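Acyl-CoA dehydrogenase domain protein Tcur3481 (Thermomonospora curvata, PDB 6WY9) binds FAD and probably acts as an acyl-CoA dehydrogenase, or as one subunit of such an enzyme. Local coordinates at residues L66-L71 / Q282-A287; T90-L95 / D221-A226. All coordinates share one frame; numbering follows the deposited sequence.

Contact 1: residues L66-L71 / Q282-A287; sequences LGLGAL and QAVCAA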
loop_
_atom_site.group_PDB
_atom_site.type_symbol
_atom_site.label_atom_id
_atom_site.label_comp_id
_atom_site.label_asym_id
_atom_site.label_seq_id
_atom_site.Cartn_x
_atom_site.Cartn_y
_atom_site.Cartn_z
ATOM N N LEU B 66 -1.740 11.852 -37.566
ATOM C CA LEU B 66 -2.152 12.309 -36.240
ATOM C C LEU B 66 -1.280 11.791 -35.093
ATOM O O LEU B 66 -1.560 12.112 -33.928
ATOM C CB LEU B 66 -3.616 11.939 -35.995
ATOM C CG LEU B 66 -4.546 12.644 -36.987
ATOM C CD1 LEU B 66 -5.992 12.336 -36.674
ATOM C CD2 LEU B 66 -4.319 14.141 -36.946
ATOM N N GLY B 67 -0.247 10.994 -35.376
ATOM C CA GLY B 67 0.827 10.782 -34.411
ATOM C C GLY B 67 0.462 9.982 -33.157
ATOM O O GLY B 67 -0.463 9.155 -33.132
ATOM N N LEU B 68 1.253 10.220 -32.107
ATOM C CA LEU B 68 1.202 9.360 -30.933
ATOM C C LEU B 68 -0.128 9.501 -30.203
ATOM O O LEU B 68 -0.650 8.505 -29.694
ATOM C CB LEU B 68 2.394 9.670 -30.022
ATOM C CG LEU B 68 2.567 8.823 -28.748
ATOM C CD1 LEU B 68 2.710 7.302 -28.995
ATOM C CD2 LEU B 68 3.722 9.376 -27.898
ATOM N N GLY B 69 -0.728 10.697 -30.211
ATOM C CA GLY B 69 -2.032 10.878 -29.572
ATOM C C GLY B 69 -3.113 9.987 -30.149
ATOM O O GLY B 69 -3.890 9.353 -29.409
ATOM N N ALA B 70 -3.217 9.956 -31.484
ATOM C CA ALA B 70 -4.195 9.076 -32.118
ATOM C C ALA B 70 -3.888 7.616 -31.795
ATOM O O ALA B 70 -4.803 6.817 -31.536
ATOM C CB ALA B 70 -4.216 9.297 -33.641
ATOM N N LEU B 71 -2.605 7.243 -31.820
ATOM C CA LEU B 71 -2.253 5.880 -31.463
ATOM C C LEU B 71 -2.746 5.556 -30.053
ATOM O O LEU B 71 -3.370 4.511 -29.818
ATOM C CB LEU B 71 -0.739 5.676 -31.564
ATOM C CG LEU B 71 -0.338 4.268 -31.091
ATOM C CD1 LEU B 71 -1.074 3.162 -31.882
ATOM C CD2 LEU B 71 1.202 4.078 -31.087
ATOM N N GLN B 282 0.277 13.447 -20.321
ATOM C CA GLN B 282 1.498 14.235 -20.162
ATOM C C GLN B 282 2.653 13.629 -20.961
ATOM O O GLN B 282 3.474 14.358 -21.538
ATOM C CB GLN B 282 1.831 14.351 -18.664
ATOM C CG GLN B 282 3.115 15.108 -18.342
ATOM C CD GLN B 282 3.046 16.565 -18.781
ATOM O OE1 GLN B 282 1.998 17.195 -18.712
ATOM N NE2 GLN B 282 4.158 17.092 -19.242
ATOM N N ALA B 283 2.759 12.290 -20.967
ATOM C CA ALA B 283 3.808 11.647 -21.752
ATOM C C ALA B 283 3.613 11.942 -23.227
ATOM O O ALA B 283 4.571 12.266 -23.931
ATOM C CB ALA B 283 3.800 10.137 -21.509
ATOM N N VAL B 284 2.361 11.877 -23.703
ATOM C CA VAL B 284 2.094 12.168 -25.120
ATOM C C VAL B 284 2.454 13.609 -25.427
ATOM O O VAL B 284 3.193 13.900 -26.376
ATOM C CB VAL B 284 0.614 11.868 -25.462
ATOM C CG1 VAL B 284 0.285 12.325 -26.912
ATOM C CG2 VAL B 284 0.289 10.377 -25.209
ATOM N N CYS B 285 1.960 14.544 -24.606
ATOM C CA CYS B 285 2.252 15.950 -24.839
ATOM C C CYS B 285 3.754 16.215 -24.807
ATOM O O CYS B 285 4.272 17.012 -25.601
ATOM C CB CYS B 285 1.502 16.800 -23.811
ATOM S SG CYS B 285 -0.285 16.839 -24.146
ATOM N N ALA B 286 4.474 15.551 -23.892
ATOM C CA ALA B 286 5.927 15.742 -23.822
ATOM C C ALA B 286 6.616 15.227 -25.081
ATOM O O ALA B 286 7.566 15.832 -25.572
ATOM C CB ALA B 286 6.501 15.039 -22.586
ATOM N N ALA B 287 6.181 14.083 -25.596
ATOM C CA ALA B 287 6.803 13.575 -26.807
ATOM C C ALA B 287 6.528 14.506 -27.991
ATOM O O ALA B 287 7.441 14.820 -28.769
ATOM C CB ALA B 287 6.319 12.140 -27.061
#
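With CG set anti to the backbone N (chi1 -177°), Leu-68 sends its CD2 methyl across to the second helix; Val-284, whose CG1 takes the matching position (chi1 174°), sends that methyl back against the first. The two helices belong to the acyl-CoA dehydrogenase fold: 67-80 is part of the N-terminal helical domain and 260-288 is a long helix of the C-terminal helical domain. Their short segments run nearly antiparallel, at 157°, with axes 9.4 Å apart, and no hydrogen bond passes between them, so the contact illustrates helix docking through a few methyl groups.

Gly-69 presents bare main chain here. Its CA and Val-284 CG1 lie 3.8 Å apart, and the same methyl is equally near the glycine N, so a branch of valine rests directly on the main chain of helix 67-80. Beside this pair, Leu-68 CD2 lies over the backbone of Val-284, 4.3 Å from its CA, and also meets a residue one turn further along that helix. Thr-225 of helix 215-248 touches Leu-68 as well, while helix 5-23 lies against Ala-70. At the exposed margin, one turn after Val-284, the contact closes methyl to methyl, Leu-68 CD2 standing 3.9 Å from Ala-287 CB.

Contact 2: residues T90-L95 / D221-A226; sequences TLVAAL and DVARTA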
loop_
_atom_site.group_PDB
_atom_site.type_symbol
_atom_site.label_atom_id
_atom_site.label_comp_id
_atom_site.label_asym_id
_atom_site.label_seq_id
_atom_site.Cartn_x
_atom_site.Cartn_y
_atom_site.Cartn_z
ATOM N N THR B 90 2.958 -3.462 -34.060
ATOM C CA THR B 90 3.027 -3.000 -35.442
ATOM C C THR B 90 3.145 -1.485 -35.521
ATOM O O THR B 90 3.951 -0.966 -36.307
ATOM C CB THR B 90 1.793 -3.472 -36.225
ATOM O OG1 THR B 90 1.890 -4.882 -36.438
ATOM C CG2 THR B 90 1.702 -2.791 -37.590
ATOM N N LEU B 91 2.314 -0.749 -34.747
ATOM C CA LEU B 91 2.239 0.707 -34.944
ATOM C C LEU B 91 3.369 1.460 -34.243
ATOM O O LEU B 91 3.789 2.509 -34.739
ATOM C CB LEU B 91 0.869 1.253 -34.489
ATOM C CG LEU B 91 -0.282 0.782 -35.418
ATOM C CD1 LEU B 91 -1.707 1.269 -35.011
ATOM C CD2 LEU B 91 0.025 1.135 -36.908
ATOM N N VAL B 92 3.845 0.981 -33.083
ATOM C CA VAL B 92 5.081 1.536 -32.521
ATOM C C VAL B 92 6.256 1.291 -33.476
ATOM O O VAL B 92 7.079 2.186 -33.720
ATOM C CB VAL B 92 5.355 0.970 -31.105
ATOM C CG1 VAL B 92 6.737 1.382 -30.588
ATOM C CG2 VAL B 92 4.246 1.416 -30.076
ATOM N N ALA B 93 6.360 0.085 -34.041
ATOM C CA ALA B 93 7.432 -0.127 -35.013
ATOM C C ALA B 93 7.277 0.821 -36.187
ATOM O O ALA B 93 8.267 1.381 -36.680
ATOM C CB ALA B 93 7.452 -1.578 -35.495
ATOM N N ALA B 94 6.029 1.041 -36.637
ATOM C CA ALA B 94 5.833 1.881 -37.816
ATOM C C ALA B 94 6.164 3.337 -37.513
ATOM O O ALA B 94 6.709 4.051 -38.369
ATOM C CB ALA B 94 4.392 1.744 -38.340
ATOM N N LEU B 95 5.804 3.804 -36.315
ATOM C CA LEU B 95 6.179 5.152 -35.905
ATOM C C LEU B 95 7.692 5.296 -35.771
ATOM O O LEU B 95 8.248 6.346 -36.114
ATOM C CB LEU B 95 5.472 5.518 -34.594
ATOM C CG LEU B 95 3.972 5.803 -34.678
ATOM C CD1 LEU B 95 3.431 6.154 -33.242
ATOM C CD2 LEU B 95 3.743 6.939 -35.633
ATOM N N ASP B 221 10.688 5.037 -25.312
ATOM C CA ASP B 221 9.733 5.989 -24.738
ATOM C C ASP B 221 8.333 5.855 -25.349
ATOM O O ASP B 221 7.316 5.911 -24.637
ATOM C CB ASP B 221 10.251 7.404 -24.925
ATOM C CG ASP B 221 11.293 7.761 -23.884
ATOM O OD1 ASP B 221 11.422 7.005 -22.888
ATOM O OD2 ASP B 221 11.958 8.788 -24.065
ATOM N N VAL B 222 8.262 5.721 -26.669
ATOM C CA VAL B 222 6.975 5.554 -27.337
ATOM C C VAL B 222 6.316 4.248 -26.920
ATOM O O VAL B 222 5.103 4.202 -26.679
ATOM C CB VAL B 222 7.157 5.616 -28.859
ATOM C CG1 VAL B 222 5.856 5.124 -29.572
ATOM C CG2 VAL B 222 7.563 7.011 -29.284
ATOM N N ALA B 223 7.092 3.157 -26.869
ATOM C CA ALA B 223 6.520 1.864 -26.472
ATOM C C ALA B 223 5.991 1.904 -25.040
ATOM O O ALA B 223 4.943 1.309 -24.736
ATOM C CB ALA B 223 7.567 0.755 -26.583
ATOM N N ARG B 224 6.742 2.547 -24.137
ATOM C CA ARG B 224 6.271 2.703 -22.759
ATOM C C ARG B 224 4.948 3.459 -22.725
ATOM O O ARG B 224 4.018 3.098 -21.972
ATOM C CB ARG B 224 7.324 3.437 -21.918
ATOM C CG ARG B 224 8.589 2.586 -21.591
ATOM C CD ARG B 224 9.670 3.358 -20.803
ATOM N NE ARG B 224 10.825 2.498 -20.428
ATOM C CZ ARG B 224 12.103 2.756 -20.713
ATOM N NH1 ARG B 224 12.434 3.861 -21.402
ATOM N NH2 ARG B 224 13.068 1.903 -20.311
ATOM N N THR B 225 4.872 4.546 -23.503
ATOM C CA THR B 225 3.665 5.365 -23.573
ATOM C C THR B 225 2.519 4.557 -24.163
ATOM O O THR B 225 1.408 4.559 -23.637
ATOM C CB THR B 225 3.965 6.625 -24.401
ATOM O OG1 THR B 225 5.050 7.340 -23.792
ATOM C CG2 THR B 225 2.763 7.544 -24.493
ATOM N N ALA B 226 2.795 3.822 -25.244
ATOM C CA ALA B 226 1.767 3.013 -25.881
ATOM C C ALA B 226 1.261 1.909 -24.943
ATOM O O ALA B 226 0.053 1.635 -24.882
ATOM C CB ALA B 226 2.342 2.426 -27.190
#
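Val-92 meets Val-222, Ala-223 and Ala-226 in a wholly apolar contact of the acyl-CoA dehydrogenase fold, where helix 87-100 of the N-terminal helical domain crosses helix 215-248 of the C-terminal helical domain. The short segments are roughly antiparallel (150°), with axes 10.0 Å apart.

Van der Waals packing comes first, and both methyls of Val-92 take part. CG1, turned opposite the amide nitrogen (chi1 172°), lies 4.0 Å from Val-222 CG1 and also touches Ala-223, at 4.1 Å from its CB. CG2 leans on Ala-226, 3.6 Å from its CB, and stays near Val-222 CG1. Val-92 thus spans about one turn of the partner helix, and the side chains of Val-92 and Val-222 pass each other in opposite directions. All four residues are buried. Helix 67-80 adds to the same core, Leu-75 packing on Ala-226.

No hydrogen bond crosses between the segments; the polar contacts lie to the side. On helix 87-100, Thr-90 OG1 is hydrogen-bonded to Leu-119 O. On helix 215-248, Arg-224 meets Asp-221 in a long salt bridge, the carboxylate OD1 lying in the guanidinium plane at its edge, 3.6 Å from NH1. The buried hydroxyl of Thr-225 is satisfied by its own helix. Its OG1 donates to Asp-221 O at 2.8 Å, with a C=O...donor angle of 149°, while Thr-225 N reaches that oxygen from the opposite face of the carbonyl plane.

In the fold
Contact 1 and contact 2 adjoin one another, packed directly together with their centres about 10 Å apart, and illustrate how a fold can join distant parts of its chain through neighbouring helix pairs. Contact 2 is nested within the loop that contact 1 closes. The N-terminal members, helices 67-80 and 87-100, follow each other in the chain and pack through Leu-71 CD1 and Leu-91 CD1, 3.7 Å apart. On the C-terminal side, Thr-225 CG2 lies 3.8 Å from Val-284 CG2. Both contacts lie away from the flavin site, yet helix 260-288 of contact 1 also carries Val-262 of the flavin pocket, near its other end.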